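Local coordinates for protein probable fatty acyl-CoA transferase Rv3272 (Mycobacterium tuberculosis, PDB 5YX6) that binds fatty acyl-CoAs of varying chain length, most tightly palmitoyl-CoA, and probably acts as a family III CoA transferase in fatty acid metabolism, at residues A[124-129]-A[191-196]; A[29-34]-A[184-189]; A[87-92]-A[111-116]. All coordinates share one frame; numbering follows the deposited sequence.

Contact 1 (A[124-129]-A[191-196]); sequences NLIYAR and LHRERN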
loop_
_atom_site.group_PDB
_atom_site.type_symbol
_atom_site.label_atom_id
_atom_site.label_comp_id
_atom_site.label_asym_id
_atom_site.label_seq_id
_atom_site.Cartn_x
_atom_site.Cartn_y
_atom_site.Cartn_z
ATOM N N ASN A 124 16.069 -4.266 25.256
ATOM C CA ASN A 124 14.912 -4.897 24.634
ATOM C C ASN A 124 14.147 -3.940 23.720
ATOM O O ASN A 124 13.114 -4.296 23.157
ATOM C CB ASN A 124 13.966 -5.468 25.698
ATOM C CG ASN A 124 14.510 -6.723 26.362
ATOM O OD1 ASN A 124 15.275 -7.478 25.761
ATOM N ND2 ASN A 124 14.098 -6.961 27.598
ATOM N N LEU A 125 14.662 -2.726 23.576
ATOM C CA LEU A 125 13.971 -1.694 22.814
ATOM C C LEU A 125 14.115 -1.854 21.300
ATOM O O LEU A 125 15.216 -1.929 20.759
ATOM C CB LEU A 125 14.463 -0.309 23.227
ATOM C CG LEU A 125 13.709 0.835 22.556
ATOM C CD1 LEU A 125 12.255 0.813 22.982
ATOM C CD2 LEU A 125 14.349 2.153 22.917
ATOM N N ILE A 126 12.972 -1.899 20.632
ATOM C CA ILE A 126 12.916 -1.885 19.184
ATOM C C ILE A 126 12.790 -0.436 18.720
ATOM O O ILE A 126 11.997 0.337 19.265
ATOM C CB ILE A 126 11.753 -2.755 18.683
ATOM C CG1 ILE A 126 12.095 -4.222 18.936
ATOM C CG2 ILE A 126 11.471 -2.512 17.206
ATOM C CD1 ILE A 126 10.911 -5.110 19.096
ATOM N N TYR A 127 13.619 -0.057 17.756
ATOM C CA TYR A 127 13.680 1.320 17.278
ATOM C C TYR A 127 13.288 1.386 15.804
ATOM O O TYR A 127 13.940 0.775 14.973
ATOM C CB TYR A 127 15.090 1.875 17.482
ATOM C CG TYR A 127 15.191 3.378 17.550
ATOM C CD1 TYR A 127 15.104 4.157 16.401
ATOM C CD2 TYR A 127 15.407 4.018 18.762
ATOM C CE1 TYR A 127 15.213 5.535 16.465
ATOM C CE2 TYR A 127 15.514 5.390 18.837
ATOM C CZ TYR A 127 15.419 6.145 17.690
ATOM O OH TYR A 127 15.532 7.516 17.771
ATOM N N ALA A 128 12.224 2.111 15.481
ATOM C CA ALA A 128 11.720 2.137 14.111
ATOM C C ALA A 128 11.718 3.542 13.498
ATOM O O ALA A 128 11.157 4.467 14.076
ATOM C CB ALA A 128 10.313 1.532 14.063
ATOM N N ARG A 129 12.337 3.688 12.327
ATOM C CA ARG A 129 12.457 4.985 11.649
ATOM C C ARG A 129 11.736 5.036 10.301
ATOM O O ARG A 129 11.967 4.200 9.425
ATOM C CB ARG A 129 13.928 5.343 11.455
ATOM C CG ARG A 129 14.786 4.924 12.635
ATOM C CD ARG A 129 16.183 5.497 12.581
ATOM N NE ARG A 129 16.203 6.926 12.866
ATOM C CZ ARG A 129 17.305 7.605 13.149
ATOM N NH1 ARG A 129 17.238 8.906 13.403
ATOM N NH2 ARG A 129 18.471 6.976 13.196
ATOM N N LEU A 191 8.454 -10.020 16.829
ATOM C CA LEU A 191 8.538 -11.470 16.722
ATOM C C LEU A 191 9.986 -11.914 16.836
ATOM O O LEU A 191 10.292 -12.898 17.504
ATOM C CB LEU A 191 7.954 -11.932 15.396
ATOM C CG LEU A 191 7.415 -13.339 15.162
ATOM C CD1 LEU A 191 6.620 -13.902 16.337
ATOM C CD2 LEU A 191 6.559 -13.281 13.903
ATOM N N HIS A 192 10.873 -11.151 16.204
ATOM C CA HIS A 192 12.305 -11.428 16.240
ATOM C C HIS A 192 12.754 -11.436 17.692
ATOM O O HIS A 192 13.470 -12.332 18.130
ATOM C CB HIS A 192 13.076 -10.369 15.436
ATOM C CG HIS A 192 14.462 -10.771 15.034
ATOM N ND1 HIS A 192 14.836 -12.083 14.822
ATOM C CD2 HIS A 192 15.568 -10.027 14.794
ATOM C CE1 HIS A 192 16.106 -12.126 14.469
ATOM N NE2 HIS A 192 16.576 -10.889 14.445
ATOM N N ARG A 193 12.320 -10.426 18.434
ATOM C CA ARG A 193 12.673 -10.311 19.838
ATOM C C ARG A 193 12.081 -11.473 20.637
ATOM O O ARG A 193 12.773 -12.119 21.424
ATOM C CB ARG A 193 12.194 -8.972 20.403
ATOM C CG ARG A 193 12.807 -8.634 21.748
ATOM C CD ARG A 193 12.251 -7.346 22.295
ATOM N NE ARG A 193 10.823 -7.460 22.564
ATOM C CZ ARG A 193 10.123 -6.575 23.266
ATOM N NH1 ARG A 193 10.720 -5.495 23.755
ATOM N NH2 ARG A 193 8.827 -6.764 23.469
ATOM N N GLU A 194 10.818 -11.775 20.375
ATOM C CA GLU A 194 10.110 -12.808 21.112
ATOM C C GLU A 194 10.779 -14.168 20.975
ATOM O O GLU A 194 10.963 -14.877 21.962
ATOM C CB GLU A 194 8.662 -12.888 20.627
ATOM C CG GLU A 194 7.678 -13.583 21.570
ATOM C CD GLU A 194 7.407 -12.842 22.872
ATOM O OE1 GLU A 194 7.579 -11.594 22.928
ATOM O OE2 GLU A 194 6.989 -13.527 23.837
ATOM N N ARG A 195 11.205 -14.500 19.764
ATOM C CA ARG A 195 11.717 -15.832 19.511
ATOM C C ARG A 195 13.224 -15.956 19.599
ATOM O O ARG A 195 13.731 -16.969 20.079
ATOM C CB ARG A 195 11.278 -16.284 18.127
ATOM C CG ARG A 195 9.803 -16.171 17.903
ATOM C CD ARG A 195 9.448 -16.757 16.568
ATOM N NE ARG A 195 9.758 -18.182 16.490
ATOM C CZ ARG A 195 10.514 -18.720 15.540
ATOM N NH1 ARG A 195 10.747 -20.028 15.534
ATOM N NH2 ARG A 195 11.037 -17.946 14.594
ATOM N N ASN A 196 13.935 -14.912 19.191
ATOM C CA ASN A 196 15.381 -15.002 19.061
ATOM C C ASN A 196 16.144 -14.123 20.035
ATOM O O ASN A 196 17.364 -14.209 20.111
ATOM C CB ASN A 196 15.805 -14.663 17.631
ATOM C CG ASN A 196 15.236 -15.636 16.603
ATOM O OD1 ASN A 196 15.329 -16.849 16.774
ATOM N ND2 ASN A 196 14.644 -15.104 15.527
#
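Arg193 lays its flat guanidinium group under the end of Ile126, whose CD1 methyl sits over one face. The same methyl meets the aliphatic part of the arginine, with Ile126 CD1 4.1 Å from Arg193 CD. The polar edge of the group is used by Asn124. Arg193 NH1 donates to the backbone Asn124 O at 2.7 Å, with an N-H...O angle of 152°. The acceptor lies close to the guanidinium plane, while the donor is tilted 30° from the carbonyl plane. A bend at chi3 (64°) turns the head of the otherwise extended arginine toward this carbonyl. Asn124 CB adds a looser contact, 3.8 Å from Arg193 NH1. In the Rossmann-fold domain this joins the loop leading into strand 126-131 of the parallel sheet, and the first residue of that strand, to the last turns of helix 173-196, which packs along the sheet through Ile126 and Ala128. The other terminal nitrogen, Arg193 NH2, forms a salt bridge with Asp97, so two partners fix the rotation of the group. Asn124 and Arg193 also line the pocket of a bound benzamidine, which probably came from the crystallisation liquor.

Contact 2 (A[29-34]-A[184-189]); sequences QVLVDL and QAVLAA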
loop_
_atom_site.group_PDB
_atom_site.type_symbol
_atom_site.label_atom_id
_atom_site.label_comp_id
_atom_site.label_asym_id
_atom_site.label_seq_id
_atom_site.Cartn_x
_atom_site.Cartn_y
_atom_site.Cartn_z
ATOM N N GLN A 29 -1.807 3.462 14.642
ATOM C CA GLN A 29 -3.207 3.064 14.747
ATOM C C GLN A 29 -3.380 1.560 14.564
ATOM O O GLN A 29 -4.211 0.952 15.224
ATOM C CB GLN A 29 -4.071 3.812 13.728
ATOM C CG GLN A 29 -5.564 3.522 13.862
ATOM C CD GLN A 29 -6.131 4.086 15.157
ATOM O OE1 GLN A 29 -6.153 5.301 15.360
ATOM N NE2 GLN A 29 -6.607 3.209 16.028
ATOM N N VAL A 30 -2.608 0.973 13.653
ATOM C CA VAL A 30 -2.612 -0.470 13.460
ATOM C C VAL A 30 -2.181 -1.187 14.733
ATOM O O VAL A 30 -2.792 -2.168 15.130
ATOM C CB VAL A 30 -1.688 -0.903 12.294
ATOM C CG1 VAL A 30 -1.498 -2.418 12.297
ATOM C CG2 VAL A 30 -2.251 -0.421 10.946
ATOM N N LEU A 31 -1.123 -0.695 15.362
ATOM C CA LEU A 31 -0.652 -1.251 16.626
ATOM C C LEU A 31 -1.686 -1.146 17.745
ATOM O O LEU A 31 -1.861 -2.086 18.529
ATOM C CB LEU A 31 0.644 -0.555 17.057
ATOM C CG LEU A 31 1.988 -1.063 16.513
ATOM C CD1 LEU A 31 1.828 -2.145 15.464
ATOM C CD2 LEU A 31 2.845 0.072 15.992
ATOM N N VAL A 32 -2.371 -0.007 17.813
ATOM C CA VAL A 32 -3.457 0.194 18.765
ATOM C C VAL A 32 -4.566 -0.821 18.556
ATOM O O VAL A 32 -5.052 -1.413 19.512
ATOM C CB VAL A 32 -4.048 1.614 18.662
ATOM C CG1 VAL A 32 -5.335 1.728 19.460
ATOM C CG2 VAL A 32 -3.046 2.624 19.164
ATOM N N ASP A 33 -4.954 -1.023 17.299
ATOM C CA ASP A 33 -6.010 -1.975 16.965
ATOM C C ASP A 33 -5.628 -3.394 17.401
ATOM O O ASP A 33 -6.487 -4.211 17.732
ATOM C CB ASP A 33 -6.297 -1.958 15.462
ATOM C CG ASP A 33 -6.834 -0.600 14.968
ATOM O OD1 ASP A 33 -7.316 0.210 15.801
ATOM O OD2 ASP A 33 -6.801 -0.362 13.732
ATOM N N LEU A 34 -4.330 -3.673 17.405
ATOM C CA LEU A 34 -3.827 -4.979 17.796
ATOM C C LEU A 34 -3.533 -5.060 19.301
ATOM O O LEU A 34 -3.010 -6.064 19.783
ATOM C CB LEU A 34 -2.579 -5.312 16.976
ATOM C CG LEU A 34 -2.856 -5.408 15.468
ATOM C CD1 LEU A 34 -1.566 -5.578 14.672
ATOM C CD2 LEU A 34 -3.848 -6.532 15.144
ATOM N N GLN A 184 4.063 -3.542 9.618
ATOM C CA GLN A 184 4.594 -4.861 9.298
ATOM C C GLN A 184 6.001 -5.038 9.891
ATOM O O GLN A 184 6.298 -6.042 10.548
ATOM C CB GLN A 184 4.612 -5.053 7.780
ATOM C CG GLN A 184 5.391 -6.250 7.273
ATOM C CD GLN A 184 5.794 -6.094 5.815
ATOM O OE1 GLN A 184 6.973 -5.932 5.492
ATOM N NE2 GLN A 184 4.812 -6.136 4.926
ATOM N N ALA A 185 6.850 -4.039 9.689
ATOM C CA ALA A 185 8.231 -4.130 10.129
ATOM C C ALA A 185 8.364 -4.122 11.654
ATOM O O ALA A 185 9.215 -4.806 12.209
ATOM C CB ALA A 185 9.025 -3.008 9.530
ATOM N N VAL A 186 7.513 -3.363 12.334
ATOM C CA VAL A 186 7.490 -3.406 13.785
ATOM C C VAL A 186 7.067 -4.796 14.265
ATOM O O VAL A 186 7.665 -5.355 15.178
ATOM C CB VAL A 186 6.538 -2.343 14.367
ATOM C CG1 VAL A 186 6.245 -2.638 15.817
ATOM C CG2 VAL A 186 7.138 -0.930 14.207
ATOM N N LEU A 187 6.046 -5.360 13.630
ATOM C CA LEU A 187 5.555 -6.682 13.997
ATOM C C LEU A 187 6.643 -7.745 13.830
ATOM O O LEU A 187 6.836 -8.598 14.709
ATOM C CB LEU A 187 4.336 -7.035 13.157
ATOM C CG LEU A 187 2.917 -6.826 13.692
ATOM C CD1 LEU A 187 2.876 -6.051 14.992
ATOM C CD2 LEU A 187 2.025 -6.174 12.626
ATOM N N ALA A 188 7.365 -7.677 12.716
ATOM C CA ALA A 188 8.472 -8.593 12.475
ATOM C C ALA A 188 9.515 -8.460 13.580
ATOM O O ALA A 188 9.993 -9.461 14.120
ATOM C CB ALA A 188 9.098 -8.338 11.110
ATOM N N ALA A 189 9.836 -7.219 13.937
ATOM C CA ALA A 189 10.812 -6.959 14.989
ATOM C C ALA A 189 10.364 -7.513 16.348
ATOM O O ALA A 189 11.163 -8.085 17.075
ATOM C CB ALA A 189 11.081 -5.471 15.092
#
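The last turn of helix 23-33 faces the middle of helix 173-196, with Leu31 CA and Leu187 CA the nearest pair of alpha carbons at 8.7 Å. Leu31 and Leu187 lie alongside, pointing opposite ways, and Leu31 CD1 comes to 4.1 Å from Leu187 CD1. Both are close to eclipsed at chi2 (6° and 9°), which suggests some strain in this packing. The other branch of Leu187 serves Leu34, just past the helix end. Leu34 lies nearly perpendicular to it, with Leu34 CD1 4.2 Å from Leu187 CD2. Leu31 also divides its methyls, for Leu31 CD2 approaches Val186 CG1 at 4.4 Å. Leu31 and Val186 both touch Leu100 of strand 98-101, which places the pair of helices against the central sheet of the Rossmann-fold domain. Within the first helix, Gln29 NE2 donates to Asp33 OD1 at 3.1 Å from above the carboxylate plane. The dimer partner is close by: Val30 packs on Gln184 of the second subunit. No hydrogen bond links the two segments. Buried methyl packing gives no directional tie, so shape and burial alone hold the helices together here.

Contact 3 (A[87-92]-A[111-116]); sequences QQMLRL and LGLGPD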
loop_
_atom_site.group_PDB
_atom_site.type_symbol
_atom_site.label_atom_id
_atom_site.label_comp_id
_atom_site.label_asym_id
_atom_site.label_seq_id
_atom_site.Cartn_x
_atom_site.Cartn_y
_atom_site.Cartn_z
ATOM N N GLN A 87 15.221 14.054 29.560
ATOM C CA GLN A 87 15.278 13.105 30.662
ATOM C C GLN A 87 13.970 12.348 30.860
ATOM O O GLN A 87 13.976 11.166 31.197
ATOM C CB GLN A 87 15.670 13.816 31.954
ATOM C CG GLN A 87 17.127 14.231 31.990
ATOM C CD GLN A 87 18.061 13.058 31.737
ATOM O OE1 GLN A 87 18.953 13.134 30.887
ATOM N NE2 GLN A 87 17.848 11.958 32.461
ATOM N N GLN A 88 12.850 13.035 30.681
ATOM C CA GLN A 88 11.545 12.394 30.789
ATOM C C GLN A 88 11.366 11.341 29.694
ATOM O O GLN A 88 10.857 10.242 29.939
ATOM C CB GLN A 88 10.443 13.445 30.701
ATOM C CG GLN A 88 10.262 14.235 31.975
ATOM C CD GLN A 88 9.383 15.444 31.781
ATOM O OE1 GLN A 88 9.185 15.909 30.660
ATOM N NE2 GLN A 88 8.858 15.972 32.873
ATOM N N MET A 89 11.830 11.678 28.496
ATOM C CA MET A 89 11.749 10.790 27.352
ATOM C C MET A 89 12.664 9.594 27.525
ATOM O O MET A 89 12.328 8.491 27.098
ATOM C CB MET A 89 12.095 11.545 26.070
ATOM C CG MET A 89 11.012 12.522 25.604
ATOM S SD MET A 89 9.386 11.769 25.367
ATOM C CE MET A 89 8.577 12.094 26.940
ATOM N N LEU A 90 13.830 9.817 28.129
ATOM C CA LEU A 90 14.757 8.723 28.397
ATOM C C LEU A 90 14.161 7.768 29.424
ATOM O O LEU A 90 14.262 6.554 29.277
ATOM C CB LEU A 90 16.115 9.247 28.876
ATOM C CG LEU A 90 16.980 9.980 27.846
ATOM C CD1 LEU A 90 18.115 10.719 28.519
ATOM C CD2 LEU A 90 17.527 9.022 26.818
ATOM N N ARG A 91 13.522 8.313 30.451
ATOM C CA ARG A 91 12.890 7.480 31.466
ATOM C C ARG A 91 11.672 6.754 30.909
ATOM O O ARG A 91 11.425 5.598 31.244
ATOM C CB ARG A 91 12.491 8.311 32.684
ATOM C CG ARG A 91 13.676 8.742 33.524
ATOM C CD ARG A 91 13.234 9.471 34.775
ATOM N NE ARG A 91 14.059 10.649 35.012
ATOM C CZ ARG A 91 13.633 11.903 34.880
ATOM N NH1 ARG A 91 12.379 12.157 34.515
ATOM N NH2 ARG A 91 14.465 12.909 35.117
ATOM N N LEU A 92 10.903 7.445 30.072
ATOM C CA LEU A 92 9.736 6.843 29.458
ATOM C C LEU A 92 10.173 5.715 28.506
ATOM O O LEU A 92 9.545 4.661 28.455
ATOM C CB LEU A 92 8.907 7.905 28.730
ATOM C CG LEU A 92 7.533 7.511 28.193
ATOM C CD1 LEU A 92 6.752 6.728 29.233
ATOM C CD2 LEU A 92 6.754 8.745 27.739
ATOM N N LEU A 111 18.972 15.368 19.347
ATOM C CA LEU A 111 18.200 15.516 20.574
ATOM C C LEU A 111 18.693 14.571 21.663
ATOM O O LEU A 111 18.230 14.633 22.804
ATOM C CB LEU A 111 16.717 15.270 20.305
ATOM C CG LEU A 111 16.033 16.247 19.346
ATOM C CD1 LEU A 111 14.602 15.796 19.083
ATOM C CD2 LEU A 111 16.078 17.682 19.863
ATOM N N GLY A 112 19.640 13.706 21.312
ATOM C CA GLY A 112 20.140 12.713 22.249
ATOM C C GLY A 112 19.204 11.538 22.486
ATOM O O GLY A 112 19.272 10.866 23.518
ATOM N N LEU A 113 18.334 11.288 21.515
ATOM C CA LEU A 113 17.349 10.215 21.597
ATOM C C LEU A 113 17.494 9.253 20.422
ATOM O O LEU A 113 16.508 8.686 19.947
ATOM C CB LEU A 113 15.930 10.794 21.633
ATOM C CG LEU A 113 15.555 11.707 22.802
ATOM C CD1 LEU A 113 14.189 12.320 22.569
ATOM C CD2 LEU A 113 15.569 10.926 24.103
ATOM N N GLY A 114 18.717 9.096 19.926
ATOM C CA GLY A 114 18.953 8.224 18.793
ATOM C C GLY A 114 18.896 6.766 19.212
ATOM O O GLY A 114 18.793 6.467 20.401
ATOM N N PRO A 115 18.934 5.847 18.238
ATOM C CA PRO A 115 18.894 4.422 18.579
ATOM C C PRO A 115 19.981 4.026 19.582
ATOM O O PRO A 115 19.679 3.296 20.520
ATOM C CB PRO A 115 19.088 3.722 17.223
ATOM C CG PRO A 115 19.509 4.790 16.265
ATOM C CD PRO A 115 18.932 6.064 16.785
ATOM N N ASP A 116 21.205 4.527 19.422
ATOM C CA ASP A 116 22.279 4.181 20.356
ATOM C C ASP A 116 22.053 4.754 21.753
ATOM O O ASP A 116 22.384 4.114 22.754
ATOM C CB ASP A 116 23.629 4.653 19.824
ATOM C CG ASP A 116 24.099 3.838 18.644
ATOM O OD1 ASP A 116 23.653 2.678 18.513
ATOM O OD2 ASP A 116 24.910 4.355 17.845
#
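Leu113 O accepts a hydrogen bond from Tyr127 OH, which ties the loop that carries Leu113 to strand 126-131. The side chain of Leu113 turns to helix 83-94 and meets Met89 and Leu90 there. Its CD2 methyl does most of the touching. Leu113 CD2 is 3.9 Å from Leu90 CD2, and the two side chains pass at a slant. On the neighbouring residue it rests against the root of the side chain, with Met89 CB 4.0 Å from Leu113 CD2. Leu113 CD1 lies 4.2 Å from Met89 CB, so both branches of the leucine bear on that carbon. The rest of Met89 bends away at chi2 (-56°) and chi3. Leu90 also nears the loop backbone, where Leu90 CD2 makes a loose approach to Gly112 O at 4.2 Å. Leu118 touches both Leu90 and Leu113 and extends the apolar patch. The loop itself is a compact link between two helices. Gly112, with a positive phi of 76°, closes helix 107-110 in a Schellman motif. Gly114 is the N-cap of helix 115-121, and its N is bonded to Asp117 OD2. Leu113 lies between the two glycines. Helix 83-94 leads into strand 98-101, and helix 115-121 leads into the adjacent parallel strand 126-131. These are successive beta-alpha-beta crossovers, and the contact packs the helix of the first against the loop that enters helix 115-121 of the second, as in a Rossmann-type domain.

In the fold
From the N terminus, helix 23-33 supplies the first half of contact 2, which stays open for some 150 residues. Contact 3 opens and closes within that span, joining helix 83-94 to the loop before helix 115-121. Strand 126-131 follows that helix, and contact 1 opens at its start. Helix 173-196 then closes contact 2 at 184-189 and contact 1 at 191-196, so these two cross along the chain. Contact 1 ties this helix to the entry of strand 126-131, and contact 2 ties it to helix 23-33. Contacts 1 and 3 touch where Tyr127 packs on Pro115. Contacts 2 and 3 do not meet; their nearest atoms are about 12 Å apart. Contacts 1 and 2 also border the second subunit.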